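Local coordinates for IclR family transcriptional regulator (Brucella abortus, PDB 5WHM), which represses transcription as the IclR-type regulator BaaR, presumably binding operator DNA through its N-terminal winged helix-turn-helix domain, at the interface of chains A and B. Numbering follows the deposited sequence. Chains: chain A/B, IclR family transcriptional regulator.

Contact 1: the interface of chains A and B. Residues chain A 25-26, 29-30, 61-62, 65-66; chain B 23, 26.
B:Leu26 reaches from chain B helix 24-33 into the groove between chain A helices 24-34 and 56-69, within the helix-turn-helix domains. Its CG stands anti to the backbone N (chi1 174°), which sends the fork away from its own helix and into the partner. CB passes at 4.1 Å from the carbonyl O of A:Ala25, and CG comes next to the methyl of A:Thr65. There the chain divides. CD1 turns towards helix 24-34, where it meets CA of A:Gly29 and, at 4.0 Å, CD1 of A:Leu26; this last pair brings together the same residue of the two chains, the two side chains crossing obliquely. CD2 goes deeper, 3.9 Å from CG2 of A:Thr65, and also touches A:Gly29 CA and the CD2 methyls of A:Leu62 and A:Leu66, whose side chains cross that of B:Leu26 at about a right angle. A:Gly29, with no side chain, lets both branches lie against its backbone. B:Val23, just ahead of helix 24-33, fills the outer part of the patch. Its CG1 packs on CB of A:Ala25 at 3.6 Å, while CG2 presses on CB of A:Arg61 at the same distance. The patch joins the two helix-turn-helix domains of the dimer and probably helps set their relative placement. A:Thr65 separates polar from apolar work: CG2 faces B:Leu26, whereas OG1, set beside its own backbone N (chi1 -62°), turns to its helix and to B:Val23. The hydroxyl donates to the carbonyl O of A:Arg61, one turn back, across 2.9 Å. The same OG1 accepts the backbone N-H of B:Val23 at 2.8 Å, with 155° at the hydrogen.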
ATOM      1  N   ALA A  25       3.907  21.065   8.286  1.00 26.08           N
ATOM      2  CA  ALA A  25       4.143  20.812   6.864  1.00 27.41           C
ATOM      3  C   ALA A  25       4.059  19.328   6.535  1.00 26.47           C
ATOM      4  O   ALA A  25       3.657  18.955   5.423  1.00 23.65           O
ATOM      5  CB  ALA A  25       5.520  21.341   6.435  1.00 24.58           C
ATOM      6  N   LEU A  26       4.473  18.476   7.471  1.00 26.10           N
ATOM      7  CA  LEU A  26       4.375  17.037   7.267  1.00 25.13           C
ATOM      8  C   LEU A  26       2.913  16.620   7.234  1.00 26.82           C
ATOM      9  O   LEU A  26       2.490  15.869   6.342  1.00 25.87           O
ATOM     10  CB  LEU A  26       5.131  16.295   8.379  1.00 19.94           C
ATOM     11  CG  LEU A  26       5.089  14.765   8.411  1.00 20.97           C
ATOM     12  CD1 LEU A  26       5.554  14.207   6.999  1.00 19.41           C
ATOM     13  CD2 LEU A  26       6.006  14.319   9.572  1.00 19.25           C
ATOM     14  N   GLY A  29       1.334  17.809   3.813  1.00 22.14           N
ATOM     15  CA  GLY A  29       1.760  17.046   2.640  1.00 24.41           C
ATOM     16  C   GLY A  29       1.155  15.650   2.591  1.00 24.78           C
ATOM     17  O   GLY A  29       0.754  15.180   1.524  1.00 24.83           O
ATOM     18  N   LEU A  30       1.060  14.973   3.743  1.00 22.97           N
ATOM     19  CA  LEU A  30       0.375  13.670   3.740  1.00 25.30           C
ATOM     20  C   LEU A  30      -1.130  13.821   3.476  1.00 27.50           C
ATOM     21  O   LEU A  30      -1.726  12.971   2.799  1.00 25.69           O
ATOM     22  CB  LEU A  30       0.650  12.932   5.055  1.00 22.78           C
ATOM     23  CG  LEU A  30       2.151  12.603   5.205  1.00 29.07           C
ATOM     24  CD1 LEU A  30       2.516  12.039   6.589  1.00 26.78           C
ATOM     25  CD2 LEU A  30       2.638  11.663   4.087  1.00 27.16           C
ATOM     26  N   ARG A  61       3.577  24.343  -3.142  1.00 28.81           N
ATOM     27  CA  ARG A  61       4.851  23.870  -2.592  1.00 30.33           C
ATOM     28  C   ARG A  61       4.794  22.383  -2.251  1.00 31.49           C
ATOM     29  O   ARG A  61       5.786  21.656  -2.424  1.00 25.38           O
ATOM     30  CB  ARG A  61       5.222  24.647  -1.322  1.00 27.44           C
ATOM     31  CG  ARG A  61       5.345  26.188  -1.439  1.00 29.02           C
ATOM     32  CD  ARG A  61       5.865  26.667  -0.097  1.00 31.83           C
ATOM     33  NE  ARG A  61       5.638  28.076   0.166  1.00 36.60           N
ATOM     34  CZ  ARG A  61       6.571  28.923   0.583  1.00 39.14           C
ATOM     35  NH1 ARG A  61       6.262  30.204   0.815  1.00 32.41           N
ATOM     36  NH2 ARG A  61       7.823  28.500   0.753  1.00 40.92           N
ATOM     37  N   LEU A  62       3.666  21.922  -1.695  1.00 26.36           N
ATOM     38  CA  LEU A  62       3.596  20.525  -1.284  1.00 24.04           C
ATOM     39  C   LEU A  62       3.603  19.592  -2.486  1.00 26.04           C
ATOM     40  O   LEU A  62       4.270  18.554  -2.456  1.00 25.19           O
ATOM     41  CB  LEU A  62       2.344  20.281  -0.426  1.00 22.58           C
ATOM     42  CG  LEU A  62       2.275  21.148   0.841  1.00 25.16           C
ATOM     43  CD1 LEU A  62       0.845  21.167   1.395  1.00 21.78           C
ATOM     44  CD2 LEU A  62       3.224  20.580   1.899  1.00 22.27           C
ATOM     45  N   THR A  65       7.039  19.415  -4.003  1.00 24.36           N
ATOM     46  CA  THR A  65       7.899  18.585  -3.162  1.00 30.58           C
ATOM     47  C   THR A  65       7.543  17.100  -3.300  1.00 31.32           C
ATOM     48  O   THR A  65       8.435  16.254  -3.426  1.00 28.88           O
ATOM     49  CB  THR A  65       7.787  19.054  -1.697  1.00 32.17           C
ATOM     50  OG1 THR A  65       8.243  20.407  -1.593  1.00 32.61           O
ATOM     51  CG2 THR A  65       8.611  18.181  -0.740  1.00 29.26           C
ATOM     52  N   LEU A  66       6.244  16.759  -3.286  1.00 29.98           N
ATOM     53  CA  LEU A  66       5.881  15.348  -3.401  1.00 31.15           C
ATOM     54  C   LEU A  66       6.327  14.766  -4.739  1.00 30.04           C
ATOM     55  O   LEU A  66       6.719  13.597  -4.810  1.00 28.58           O
ATOM     56  CB  LEU A  66       4.380  15.159  -3.221  1.00 24.82           C
ATOM     57  CG  LEU A  66       3.876  15.438  -1.802  1.00 24.67           C
ATOM     58  CD1 LEU A  66       2.351  15.662  -1.806  1.00 23.65           C
ATOM     59  CD2 LEU A  66       4.307  14.302  -0.866  1.00 23.79           C
TER
ATOM     60  N   VAL B  23       9.716  21.766   0.340  1.00 39.58           N
ATOM     61  CA  VAL B  23       9.300  21.810   1.741  1.00 38.41           C
ATOM     62  C   VAL B  23      10.133  20.782   2.500  1.00 38.57           C
ATOM     63  O   VAL B  23       9.826  19.589   2.508  1.00 36.56           O
ATOM     64  CB  VAL B  23       7.795  21.557   1.898  1.00 35.42           C
ATOM     65  CG1 VAL B  23       7.385  21.666   3.366  1.00 34.81           C
ATOM     66  CG2 VAL B  23       7.009  22.538   1.057  1.00 35.65           C
ATOM     67  N   LEU B  26       8.527  18.286   5.105  1.00 26.04           N
ATOM     68  CA  LEU B  26       7.815  17.186   4.462  1.00 27.90           C
ATOM     69  C   LEU B  26       8.790  16.112   3.971  1.00 30.60           C
ATOM     70  O   LEU B  26       8.569  14.919   4.202  1.00 28.34           O
ATOM     71  CB  LEU B  26       6.988  17.728   3.296  1.00 26.88           C
ATOM     72  CG  LEU B  26       6.298  16.694   2.418  1.00 27.69           C
ATOM     73  CD1 LEU B  26       5.448  15.766   3.292  1.00 25.73           C
ATOM     74  CD2 LEU B  26       5.437  17.361   1.372  1.00 25.18           C
TER

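Contact 2: the interface of chains A and B. Residues chain A 33, 36-38, 41, 83, 87; chain B 90-91, 94-95.
The selenomethionine B:Met94 meets A:Phe36, A:Thr37 and A:Pro38 with successive parts of its chain, and the packing is mainly apolar. Its CG lies against CG of A:Pro38 at 3.8 Å, the two side chains crossing at about a right angle. A bend at chi3 (51°) turns CE in between CB of A:Phe36, CB of A:Asn41 and CD1 of A:Leu83, with 3.7 Å to the last. That same leucine methyl rests on CA of B:Gly91. Further along, CD1 of B:Leu95 abuts CB of A:Ile87 at 3.5 Å, and CD2 of B:Leu90 reaches CB of A:Leu33.

Polar atoms meet the partner by van der Waals contact. SE of B:Met94 sits 3.3 Å from the carbonyl O of A:Phe36. It also touches CA of A:Thr37, whose carbonyl O lies 3.6 Å from CE of B:Met94. The carbonyl O of B:Leu90 faces hydrocarbon, with CG2 of A:Ile87 at 3.4 Å and CD1 of the same residue nearby.

Within chain A, a hydrogen bond spans the loop that receives B:Met94: ND2 of A:Asn41 donates to the carbonyl O of A:Pro38 at 2.9 Å. The acceptor lies close to the plane of the asparagine amide, and the bond probably steadies the turn.

Together these contacts pack the B:Leu90 to B:Leu95 stretch against the end of helix 24-34, the loop after it, strand 81-83 and helix 86-95 of chain A, probably helping to set how the two DNA-binding domains are placed in the dimer.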
ATOM      1  N   LEU A  33      -1.863  13.738  -0.256  1.00 20.21           N
ATOM      2  CA  LEU A  33      -1.948  12.394  -0.842  1.00 24.45           C
ATOM      3  C   LEU A  33      -3.316  11.765  -0.593  1.00 28.69           C
ATOM      4  O   LEU A  33      -3.844  11.042  -1.453  1.00 27.31           O
ATOM      5  CB  LEU A  33      -0.858  11.514  -0.256  1.00 23.38           C
ATOM      6  CG  LEU A  33       0.569  12.026  -0.501  1.00 24.49           C
ATOM      7  CD1 LEU A  33       1.564  11.074   0.129  1.00 24.52           C
ATOM      8  CD2 LEU A  33       0.822  12.062  -2.015  1.00 25.45           C
ATOM      9  N   PHE A  36      -6.643  12.029  -3.121  1.00 28.74           N
ATOM     10  CA  PHE A  36      -6.849  11.265  -4.342  1.00 35.13           C
ATOM     11  C   PHE A  36      -7.726  10.052  -4.045  1.00 36.99           C
ATOM     12  O   PHE A  36      -7.517   9.358  -3.051  1.00 32.72           O
ATOM     13  CB  PHE A  36      -5.501  10.822  -4.929  1.00 30.79           C
ATOM     14  CG  PHE A  36      -4.653  11.955  -5.417  1.00 31.27           C
ATOM     15  CD1 PHE A  36      -3.933  12.738  -4.519  1.00 31.44           C
ATOM     16  CD2 PHE A  36      -4.572  12.243  -6.770  1.00 32.72           C
ATOM     17  CE1 PHE A  36      -3.159  13.798  -4.952  1.00 33.44           C
ATOM     18  CE2 PHE A  36      -3.789  13.296  -7.227  1.00 34.54           C
ATOM     19  CZ  PHE A  36      -3.089  14.084  -6.315  1.00 37.14           C
ATOM     20  N   THR A  37      -8.707   9.808  -4.905  1.00 39.04           N
ATOM     21  CA  THR A  37      -9.669   8.723  -4.769  1.00 42.10           C
ATOM     22  C   THR A  37      -9.814   8.048  -6.110  1.00 44.31           C
ATOM     23  O   THR A  37      -9.413   8.606  -7.150  1.00 45.17           O
ATOM     24  CB  THR A  37     -11.047   9.219  -4.293  1.00 44.64           C
ATOM     25  OG1 THR A  37     -11.666   9.950  -5.356  1.00 49.75           O
ATOM     26  CG2 THR A  37     -10.927  10.100  -3.024  1.00 42.45           C
ATOM     27  N   PRO A  38     -10.357   6.822  -6.156  1.00 45.96           N
ATOM     28  CA  PRO A  38     -10.496   6.133  -7.447  1.00 49.00           C
ATOM     29  C   PRO A  38     -11.221   6.959  -8.505  1.00 54.56           C
ATOM     30  O   PRO A  38     -10.805   6.960  -9.671  1.00 58.95           O
ATOM     31  CB  PRO A  38     -11.261   4.856  -7.068  1.00 49.26           C
ATOM     32  CG  PRO A  38     -10.802   4.568  -5.680  1.00 47.23           C
ATOM     33  CD  PRO A  38     -10.669   5.929  -5.019  1.00 42.87           C
ATOM     34  N   ASN A  41      -8.821  10.823  -9.348  1.00 49.41           N
ATOM     35  CA  ASN A  41      -7.493  10.228  -9.349  1.00 47.69           C
ATOM     36  C   ASN A  41      -6.470  11.112 -10.030  1.00 44.79           C
ATOM     37  O   ASN A  41      -5.276  10.783 -10.039  1.00 43.44           O
ATOM     38  CB  ASN A  41      -7.536   8.864 -10.050  1.00 50.79           C
ATOM     39  CG  ASN A  41      -8.075   8.968 -11.449  1.00 55.82           C
ATOM     40  OD1 ASN A  41      -7.402   9.469 -12.342  1.00 52.75           O
ATOM     41  ND2 ASN A  41      -9.312   8.512 -11.648  1.00 63.80           N
ATOM     42  N   LEU A  83      -0.952   9.951  -8.039  1.00 32.35           N
ATOM     43  CA  LEU A  83      -0.148   9.214  -7.076  1.00 30.54           C
ATOM     44  C   LEU A  83       0.940   8.436  -7.811  1.00 31.40           C
ATOM     45  O   LEU A  83       0.743   7.997  -8.938  1.00 28.39           O
ATOM     46  CB  LEU A  83      -1.034   8.248  -6.264  1.00 27.89           C
ATOM     47  CG  LEU A  83      -2.155   8.858  -5.402  1.00 32.51           C
ATOM     48  CD1 LEU A  83      -2.966   7.724  -4.714  1.00 30.03           C
ATOM     49  CD2 LEU A  83      -1.610   9.865  -4.379  1.00 28.44           C
ATOM     50  N   ILE A  87       4.116   5.239  -2.912  1.00 28.54           N
ATOM     51  CA  ILE A  87       3.028   5.035  -1.954  1.00 27.50           C
ATOM     52  C   ILE A  87       2.716   3.550  -1.805  1.00 24.39           C
ATOM     53  O   ILE A  87       2.383   3.069  -0.708  1.00 24.17           O
ATOM     54  CB  ILE A  87       1.802   5.841  -2.412  1.00 31.40           C
ATOM     55  CG1 ILE A  87       2.068   7.340  -2.163  1.00 33.50           C
ATOM     56  CG2 ILE A  87       0.541   5.383  -1.676  1.00 28.87           C
ATOM     57  CD1 ILE A  87       1.119   8.237  -2.852  1.00 36.11           C
TER
ATOM     58  N   LEU B  90      -2.942   6.784   2.178  1.00 18.94           N
ATOM     59  CA  LEU B  90      -2.189   7.585   1.219  1.00 22.03           C
ATOM     60  C   LEU B  90      -2.340   7.087  -0.218  1.00 27.35           C
ATOM     61  O   LEU B  90      -1.874   7.765  -1.150  1.00 23.96           O
ATOM     62  CB  LEU B  90      -0.709   7.586   1.605  1.00 20.13           C
ATOM     63  CG  LEU B  90      -0.408   8.089   3.038  1.00 20.89           C
ATOM     64  CD1 LEU B  90       1.084   7.874   3.378  1.00 22.89           C
ATOM     65  CD2 LEU B  90      -0.799   9.536   3.189  1.00 21.04           C
ATOM     66  N   GLY B  91      -2.946   5.924  -0.425  1.00 24.55           N
ATOM     67  CA  GLY B  91      -3.290   5.496  -1.775  1.00 22.42           C
ATOM     68  C   GLY B  91      -2.935   4.067  -2.154  1.00 23.25           C
ATOM     69  O   GLY B  91      -2.956   3.751  -3.351  1.00 21.88           O
HETATM   70  N   MSE B  94      -5.632   2.178  -4.530  1.00 20.90           N
HETATM   71  CA  MSE B  94      -5.680   2.720  -5.879  1.00 24.71           C
HETATM   72  C   MSE B  94      -4.461   2.299  -6.712  1.00 23.02           C
HETATM   73  O   MSE B  94      -4.596   1.956  -7.873  1.00 25.70           O
HETATM   74  CB  MSE B  94      -5.745   4.247  -5.830  1.00 30.10           C
HETATM   75  CG  MSE B  94      -7.031   4.765  -5.253  1.00 37.47           C
HETATM   76 SE   MSE B  94      -6.801   6.685  -4.898  0.55 39.78          SE
HETATM   77  CE  MSE B  94      -6.141   7.248  -6.583  1.00 27.41           C
ATOM     78  N   LEU B  95      -3.272   2.308  -6.107  1.00 21.94           N
ATOM     79  CA  LEU B  95      -2.080   1.932  -6.872  1.00 24.79           C
ATOM     80  C   LEU B  95      -2.011   0.428  -7.124  1.00 27.86           C
ATOM     81  O   LEU B  95      -1.319  -0.007  -8.047  1.00 29.09           O
ATOM     82  CB  LEU B  95      -0.820   2.398  -6.139  1.00 23.17           C
ATOM     83  CG  LEU B  95      -0.703   3.936  -6.283  1.00 33.68           C
ATOM     84  CD1 LEU B  95       0.177   4.478  -5.227  1.00 36.28           C
ATOM     85  CD2 LEU B  95      -0.130   4.298  -7.655  1.00 37.89           C
TER

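The C-alpha centres of contact 1 and contact 2 are about 16 Å apart, and chain A helix 24-34 runs from one to the other: its first turns serve contact 1 and A:Leu33, near its end, serves contact 2. On chain B the partners differ, B:Val23 and B:Leu26 of helix 24-33, the valine just ahead of it, in contact 1 and residues 90-95 in contact 2. The two-fold axis repeats both with the chains exchanged. Each DNA-binding domain is thus held by its partner at two levels, which probably couples the pair.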